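Local coordinates for putative SAM-dependent O-methyltranferase (Podospora anserina, PDB 4YMH), which is an S-adenosylmethionine-dependent O-methyltransferase of the cation-dependent, class I-like family, held here with the demethylated cofactor S-adenosyl-L-homocysteine, at the interface of chains A and B. Numbering follows the deposited sequence. Chains: chain A/B, Putative SAM-dependent O-methyltranferase.

Contact 1: the interface of chains A and B. Residues chain A 16, 20, 52, 225; chain B 5, 175, 221, 223.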
loop_
_atom_site.group_PDB
_atom_site.type_symbol
_atom_site.label_atom_id
_atom_site.label_comp_id
_atom_site.label_asym_id
_atom_site.label_seq_id
_atom_site.Cartn_x
_atom_site.Cartn_y
_atom_site.Cartn_z
ATOM N N VAL A 16 -5.806 15.576 5.480
ATOM C CA VAL A 16 -5.983 14.398 4.634
ATOM C C VAL A 16 -5.746 13.098 5.431
ATOM O O VAL A 16 -6.454 12.087 5.236
ATOM C CB VAL A 16 -5.055 14.466 3.392
ATOM C CG1 VAL A 16 -5.238 13.234 2.525
ATOM C CG2 VAL A 16 -5.370 15.721 2.576
ATOM N N CYS A 20 -8.505 10.106 6.036
ATOM C CA CYS A 20 -8.268 8.675 5.856
ATOM C C CYS A 20 -8.688 7.878 7.089
ATOM O O CYS A 20 -9.283 6.800 6.965
ATOM C CB CYS A 20 -6.800 8.403 5.531
ATOM S SG CYS A 20 -6.328 9.015 3.898
ATOM N N LEU A 52 -3.785 5.420 11.963
ATOM C CA LEU A 52 -4.087 4.978 10.604
ATOM C C LEU A 52 -3.188 3.794 10.236
ATOM O O LEU A 52 -3.646 2.806 9.654
ATOM C CB LEU A 52 -3.906 6.132 9.603
ATOM C CG LEU A 52 -4.224 5.821 8.138
ATOM C CD1 LEU A 52 -5.678 5.357 7.990
ATOM C CD2 LEU A 52 -3.953 7.057 7.263
ATOM N N PHE A 225 2.787 6.706 4.147
ATOM C CA PHE A 225 3.288 6.935 5.505
ATOM C C PHE A 225 4.688 7.561 5.421
ATOM O O PHE A 225 4.870 8.542 4.712
ATOM C CB PHE A 225 3.271 5.625 6.305
ATOM C CG PHE A 225 1.902 4.971 6.366
ATOM C CD1 PHE A 225 0.784 5.713 6.704
ATOM C CD2 PHE A 225 1.734 3.622 6.083
ATOM C CE1 PHE A 225 -0.478 5.128 6.772
ATOM C CE2 PHE A 225 0.469 3.035 6.153
ATOM C CZ PHE A 225 -0.634 3.798 6.492
ATOM N N ILE B 5 0.843 11.489 6.741
ATOM C CA ILE B 5 1.248 11.877 5.397
ATOM C C ILE B 5 2.377 12.920 5.427
ATOM O O ILE B 5 2.249 13.949 6.099
ATOM C CB ILE B 5 0.071 12.452 4.610
ATOM C CG1 ILE B 5 -1.055 11.420 4.500
ATOM C CG2 ILE B 5 0.543 12.909 3.218
ATOM C CD1 ILE B 5 -2.342 12.003 4.013
ATOM N N PHE B 175 -8.851 10.302 -3.833
ATOM C CA PHE B 175 -8.615 11.667 -3.344
ATOM C C PHE B 175 -9.007 12.779 -4.321
ATOM O O PHE B 175 -9.116 13.953 -3.918
ATOM C CB PHE B 175 -7.140 11.860 -3.008
ATOM C CG PHE B 175 -6.699 11.210 -1.734
ATOM C CD1 PHE B 175 -7.605 10.667 -0.847
ATOM C CD2 PHE B 175 -5.346 11.155 -1.426
ATOM C CE1 PHE B 175 -7.169 10.073 0.342
ATOM C CE2 PHE B 175 -4.902 10.564 -0.251
ATOM C CZ PHE B 175 -5.816 10.025 0.636
ATOM N N LEU B 221 -8.743 3.319 3.650
ATOM C CA LEU B 221 -8.379 4.335 2.656
ATOM C C LEU B 221 -6.920 4.703 2.888
ATOM O O LEU B 221 -6.586 5.288 3.902
ATOM C CB LEU B 221 -9.306 5.558 2.753
ATOM C CG LEU B 221 -8.975 6.794 1.906
ATOM C CD1 LEU B 221 -8.574 6.416 0.466
ATOM C CD2 LEU B 221 -10.149 7.769 1.905
ATOM N N PRO B 223 -3.386 6.615 2.051
ATOM C CA PRO B 223 -2.917 7.858 1.443
ATOM C C PRO B 223 -1.688 7.606 0.574
ATOM O O PRO B 223 -0.598 8.054 0.908
ATOM C CB PRO B 223 -2.583 8.740 2.653
ATOM C CG PRO B 223 -2.163 7.777 3.698
ATOM C CD PRO B 223 -3.008 6.532 3.477
HETATM O O HOH W 1 1.009 8.790 3.074
#
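The thiol of A:Cys20 meets the ring of B:Phe175 at its edge, with SG lying in the ring plane 3.5 Å from CZ. SG therefore makes no use of the aromatic face. Beside it, one turn earlier on helix 10-22, CG1 of A:Val16 touches the same ring corner, 3.8 Å from B:Phe175 CZ, so the ring end sits against two successive turns of the helix. The same A:Val16 methyl is also pressed against the tip of B:Ile5, where CG1 and CD1 are 3.5 Å apart, a tight carbon contact; the two side chains run at roughly a right angle. A trans torsion (chi1 180°) sends CG1 of A:Val16 away from its own backbone N and lets one methyl serve both neighbours.

On the CB side of A:Cys20, the end of strand 217-222 closes in: the carbonyl O of B:Leu221 is 3.5 Å from A:Cys20 CB, a packing contact. B:Leu221 CG and B:Pro223 CB also border the sulfur. At the other end of the patch, the CD2 methyl of A:Leu52, on helix 51-64, meets the CD corner of the B:Pro223 ring at 3.9 Å.

Beside it the edge of the A:Phe225 ring, CE1, packs 4.0 Å from A:Leu52 CD2 and flanks the methyl that meets the proline. On the thiol side, A:Cys20 has SG opposite its carbonyl carbon (chi1 -69°), close enough to the carbonyl O of A:Val16 for a weak intrahelical hydrogen bond. This patch belongs to what is probably the dimer interface; side chains from helices 10-22 and 51-64 of chain A meet the end of strand 217-222 and loop residues of chain B mainly through apolar contacts. Polar backbone at its margin is linked by water 1: the amide N of A:Phe225 bonds it at 2.9 Å, and the carbonyl O of B:Pro223 lies 2.8 Å from the same water.

Contact 2: the interface of chains A and B. Residues chain A 3-5, 223; chain B 14, 17, 50, 52-53.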
loop_
_atom_site.group_PDB
_atom_site.type_symbol
_atom_site.label_atom_id
_atom_site.label_comp_id
_atom_site.label_asym_id
_atom_site.label_seq_id
_atom_site.Cartn_x
_atom_site.Cartn_y
_atom_site.Cartn_z
ATOM N N GLY A 3 5.173 12.885 -11.345
ATOM C CA GLY A 3 5.087 11.568 -10.751
ATOM C C GLY A 3 3.797 11.167 -10.070
ATOM O O GLY A 3 2.703 11.622 -10.410
ATOM N N SER A 4 3.959 10.314 -9.065
ATOM C CA SER A 4 2.876 9.578 -8.440
ATOM C C SER A 4 2.407 10.130 -7.106
ATOM O O SER A 4 1.468 9.594 -6.522
ATOM C CB SER A 4 3.315 8.127 -8.236
ATOM O OG SER A 4 3.655 7.546 -9.474
ATOM N N ILE A 5 3.064 11.176 -6.610
ATOM C CA ILE A 5 2.801 11.644 -5.254
ATOM C C ILE A 5 2.109 13.006 -5.230
ATOM O O ILE A 5 2.536 13.936 -5.899
ATOM C CB ILE A 5 4.129 11.717 -4.456
ATOM C CG1 ILE A 5 4.743 10.320 -4.353
ATOM C CG2 ILE A 5 3.937 12.335 -3.083
ATOM C CD1 ILE A 5 6.167 10.337 -3.829
ATOM N N PRO A 223 5.236 4.961 -1.656
ATOM C CA PRO A 223 5.259 6.305 -1.067
ATOM C C PRO A 223 4.025 6.540 -0.188
ATOM O O PRO A 223 3.169 7.386 -0.491
ATOM C CB PRO A 223 5.266 7.230 -2.287
ATOM C CG PRO A 223 4.467 6.454 -3.316
ATOM C CD PRO A 223 4.790 4.981 -3.067
ATOM N N ASP B 14 7.763 15.281 -6.831
ATOM C CA ASP B 14 8.230 14.651 -8.065
ATOM C C ASP B 14 9.594 13.975 -7.863
ATOM O O ASP B 14 9.840 12.877 -8.385
ATOM C CB ASP B 14 8.273 15.670 -9.208
ATOM C CG ASP B 14 6.895 15.883 -9.835
ATOM O OD1 ASP B 14 5.948 15.150 -9.450
ATOM O OD2 ASP B 14 6.757 16.755 -10.717
ATOM N N SER B 17 8.929 10.709 -5.932
ATOM C CA SER B 17 8.333 9.736 -6.839
ATOM C C SER B 17 9.395 9.124 -7.778
ATOM O O SER B 17 9.451 7.891 -7.967
ATOM C CB SER B 17 7.199 10.394 -7.634
ATOM O OG SER B 17 6.595 9.463 -8.506
ATOM N N SER B 50 0.169 6.139 -13.294
ATOM C CA SER B 50 1.571 6.518 -13.426
ATOM C C SER B 50 2.481 5.303 -13.657
ATOM O O SER B 50 2.040 4.161 -13.540
ATOM C CB SER B 50 2.026 7.275 -12.169
ATOM O OG SER B 50 1.959 6.419 -11.033
ATOM N N LEU B 52 5.100 4.468 -11.680
ATOM C CA LEU B 52 5.268 3.859 -10.349
ATOM C C LEU B 52 4.031 3.028 -9.977
ATOM O O LEU B 52 4.145 1.886 -9.486
ATOM C CB LEU B 52 5.543 4.926 -9.275
ATOM C CG LEU B 52 5.801 4.368 -7.869
ATOM C CD1 LEU B 52 7.011 3.429 -7.835
ATOM C CD2 LEU B 52 5.996 5.523 -6.894
ATOM N N GLN B 53 2.845 3.574 -10.253
ATOM C CA GLN B 53 1.614 2.825 -10.014
ATOM C C GLN B 53 1.591 1.516 -10.793
ATOM O O GLN B 53 1.087 0.511 -10.297
ATOM C CB GLN B 53 0.383 3.657 -10.378
ATOM C CG GLN B 53 -0.409 4.133 -9.191
ATOM C CD GLN B 53 -1.765 4.714 -9.568
ATOM O OE1 GLN B 53 -1.859 5.637 -10.376
ATOM N NE2 GLN B 53 -2.821 4.169 -8.978
HETATM O O HOH W 2 4.690 13.443 -7.680
HETATM O O HOH W 3 5.634 7.531 -11.797
#
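A:Gly3 is extended, A:Ser4 bends and A:Ile5 is extended again, so that this N-terminal arm of a cation-dependent O-methyltransferase, crossing to the partner subunit in what is probably the dimer interface, turns successive amides onto chain B's helix 10-22, which carries B:Asp14 and B:Ser17. The amide N of A:Gly3 donates to B:Asp14 OD1 at 3.1 Å, approaching from above the carboxylate plane, 61° out of it. Next along, the amide N of A:Ser4 gives a shorter bond to the hydroxyl OG of B:Ser17, 2.8 Å long and fairly straight. That hydroxyl points out to the arm because its OG stands opposite the backbone N (chi1 -179°).

The side chain of A:Ser4 turns the other way, to the start of helix 51-64. Its OG and the OG of B:Ser50 share a short hydrogen bond of 2.6 Å, whose direction the model does not settle. B:Ser50 is an N-cap: its OG also accepts a hydrogen bond from the amide N of B:Gln53 at 3.1 Å, which helps to fix the hydroxyl that the arm meets. Water 3 joins A:Ser4 OG to the amide N of B:Leu52, so the arm reaches the same helix end a second way.

A:Ile5 lays its CD1 along B:Ser17, 3.8 Å from CA, while its backbone N and O both hold water 2. That water also bonds B:Asp14 OD1 at 2.8 Å, giving the carboxylate oxygen a water partner beside the A:Gly3 amide.

Contact 1 and contact 2 have their C-alpha centres about 15 Å apart and share several elements with the chains exchanged. Helix 10-22 and the start of helix 51-64 come from chain A in contact 1 and from chain B in contact 2; the N-terminal arm and Pro223 come from the opposite chain each time. Ile5, Leu52 and Pro223 appear in both. Through the two-fold, every subunit both offers its arm and receives its partner's, pairing the mainly apolar packing of contact 1 with the hydrogen-bonded arm of contact 2, an exchange that suggests a genuine dimer.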